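Local coordinates for protein isoprenyl transferase (Helicobacter pylori, PDB 2D2R) that probably catalyses the condensation of isopentenyl diphosphate with farnesyl diphosphate to build undecaprenyl diphosphate, working as a magnesium-dependent homodimer, at residues A[115-118]-A[119-123]. Sequence-based numbering, arbitrary orientation.
Sequences SKEL and RDTIL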
loop_
_atom_site.group_PDB
_atom_site.type_symbol
_atom_site.label_atom_id
_atom_site.label_comp_id
_atom_site.label_asym_id
_atom_site.label_seq_id
_atom_site.Cartn_x
_atom_site.Cartn_y
_atom_site.Cartn_z
ATOM N N SER A 115 3.430 1.594 -28.325
ATOM C CA SER A 115 3.547 1.546 -29.780
ATOM C C SER A 115 3.399 0.058 -30.104
ATOM O O SER A 115 3.909 -0.799 -29.356
ATOM C CB SER A 115 4.933 1.975 -30.225
ATOM O OG SER A 115 5.833 0.884 -30.114
ATOM N N LYS A 116 2.711 -0.246 -31.205
ATOM C CA LYS A 116 2.495 -1.635 -31.629
ATOM C C LYS A 116 3.806 -2.403 -31.617
ATOM O O LYS A 116 3.841 -3.595 -31.297
ATOM C CB LYS A 116 1.895 -1.689 -33.051
ATOM C CG LYS A 116 0.476 -1.183 -33.127
ATOM C CD LYS A 116 -0.385 -1.863 -32.034
ATOM C CE LYS A 116 -1.826 -1.325 -31.985
ATOM N NZ LYS A 116 -1.902 0.129 -31.653
ATOM N N GLU A 117 4.892 -1.716 -31.956
ATOM C CA GLU A 117 6.174 -2.382 -32.009
ATOM C C GLU A 117 6.610 -2.832 -30.610
ATOM O O GLU A 117 7.069 -3.966 -30.427
ATOM C CB GLU A 117 7.203 -1.445 -32.648
ATOM C CG GLU A 117 8.645 -1.944 -32.641
ATOM C CD GLU A 117 8.861 -3.255 -33.400
ATOM O OE1 GLU A 117 8.445 -3.348 -34.578
ATOM O OE2 GLU A 117 9.469 -4.196 -32.819
ATOM N N LEU A 118 6.460 -1.957 -29.619
ATOM C CA LEU A 118 6.865 -2.311 -28.261
ATOM C C LEU A 118 5.938 -3.380 -27.710
ATOM O O LEU A 118 6.397 -4.390 -27.176
ATOM C CB LEU A 118 6.822 -1.093 -27.359
ATOM C CG LEU A 118 7.108 -1.399 -25.882
ATOM C CD1 LEU A 118 8.467 -2.103 -25.729
ATOM C CD2 LEU A 118 7.075 -0.089 -25.105
ATOM N N ARG A 119 4.636 -3.166 -27.870
ATOM C CA ARG A 119 3.632 -4.121 -27.387
ATOM C C ARG A 119 3.893 -5.469 -28.052
ATOM O O ARG A 119 3.704 -6.536 -27.470
ATOM C CB ARG A 119 2.241 -3.591 -27.713
ATOM C CG ARG A 119 1.115 -4.271 -26.992
ATOM C CD ARG A 119 -0.095 -3.349 -26.963
ATOM N NE ARG A 119 -0.141 -2.517 -28.160
ATOM C CZ ARG A 119 -0.871 -1.417 -28.281
ATOM N NH1 ARG A 119 -1.641 -1.001 -27.273
ATOM N NH2 ARG A 119 -0.807 -0.718 -29.401
ATOM N N ASP A 120 4.398 -5.399 -29.272
ATOM C CA ASP A 120 4.729 -6.587 -30.052
ATOM C C ASP A 120 5.942 -7.314 -29.449
ATOM O O ASP A 120 5.925 -8.545 -29.263
ATOM C CB ASP A 120 5.018 -6.176 -31.512
ATOM C CG ASP A 120 4.920 -7.338 -32.467
ATOM O OD1 ASP A 120 5.822 -8.211 -32.443
ATOM O OD2 ASP A 120 3.941 -7.390 -33.240
ATOM N N THR A 121 6.993 -6.572 -29.131
ATOM C CA THR A 121 8.153 -7.215 -28.559
ATOM C C THR A 121 7.833 -7.693 -27.166
ATOM O O THR A 121 8.319 -8.741 -26.727
ATOM C CB THR A 121 9.318 -6.269 -28.491
ATOM O OG1 THR A 121 9.654 -5.867 -29.828
ATOM C CG2 THR A 121 10.508 -6.927 -27.815
ATOM N N ILE A 122 7.014 -6.926 -26.453
ATOM C CA ILE A 122 6.662 -7.345 -25.108
ATOM C C ILE A 122 5.971 -8.711 -25.166
ATOM O O ILE A 122 6.462 -9.717 -24.622
ATOM C CB ILE A 122 5.763 -6.288 -24.448
ATOM C CG1 ILE A 122 6.634 -5.093 -24.030
ATOM C CG2 ILE A 122 4.978 -6.910 -23.287
ATOM C CD1 ILE A 122 5.824 -3.869 -23.534
ATOM N N LEU A 123 4.849 -8.752 -25.866
ATOM C CA LEU A 123 4.098 -9.990 -25.992
ATOM C C LEU A 123 4.983 -11.154 -26.447
ATOM O O LEU A 123 4.818 -12.285 -25.998
ATOM C CB LEU A 123 2.934 -9.809 -26.974
ATOM C CG LEU A 123 1.863 -8.729 -26.716
ATOM C CD1 LEU A 123 0.782 -8.858 -27.768
ATOM C CD2 LEU A 123 1.241 -8.880 -25.349
#
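Thr121 OG1 stands beside its own backbone N, with chi1 at -62°, and this turns the hydroxyl back along the helix toward Glu117. Thr121 OG1 donates to Glu117 O at 3.3 Å. Thr121 N donates to the same carbonyl, with 2.9 Å from N to Glu117 O. The two donors approach from opposite faces of the carbonyl plane, so one oxygen is gripped twice. The Glu117 carboxylate lies near the hydroxyl; its OE2 forms a salt bridge with Lys88 of helix 80-100, a residue that the side chain of Thr121 also touches.

With chi1 at 175°, Leu118 has CG anti to its backbone N, and the extended CG1 arm of Ile122 brings CD1 against it. Leu118 CG and Ile122 CD1 meet at 3.6 Å. This is an i to i+4 apolar contact on the buried side of the helix. Met84 of helix 80-100 packs on Leu118, while Leu111, Phe114 and Leu141 touch Ile122. Ile122 N also bonds to Leu118 O at 2.7 Å.

The residues form the first turns of helix 116-129, the crossover helix of a beta-alpha-beta unit between parallel strands 104-108 and 136-140. Ser115 is the N-cap of this helix. Ser115 OG accepts from Leu118 N at 3.0 Å, with an N-H...O angle of 164°. Ser115 O takes Arg119 N in the first i to i+4 bond, at 2.9 Å.

On the outer side, Lys116 and Arg119 run side by side and point the same way. The Lys116 end lies at the edge of the guanidinium. Both groups are donors, and their very close modelled approach is doubtful. Arg119 NH1 makes a weak hydrogen bond to Glu112 O, just before the helix.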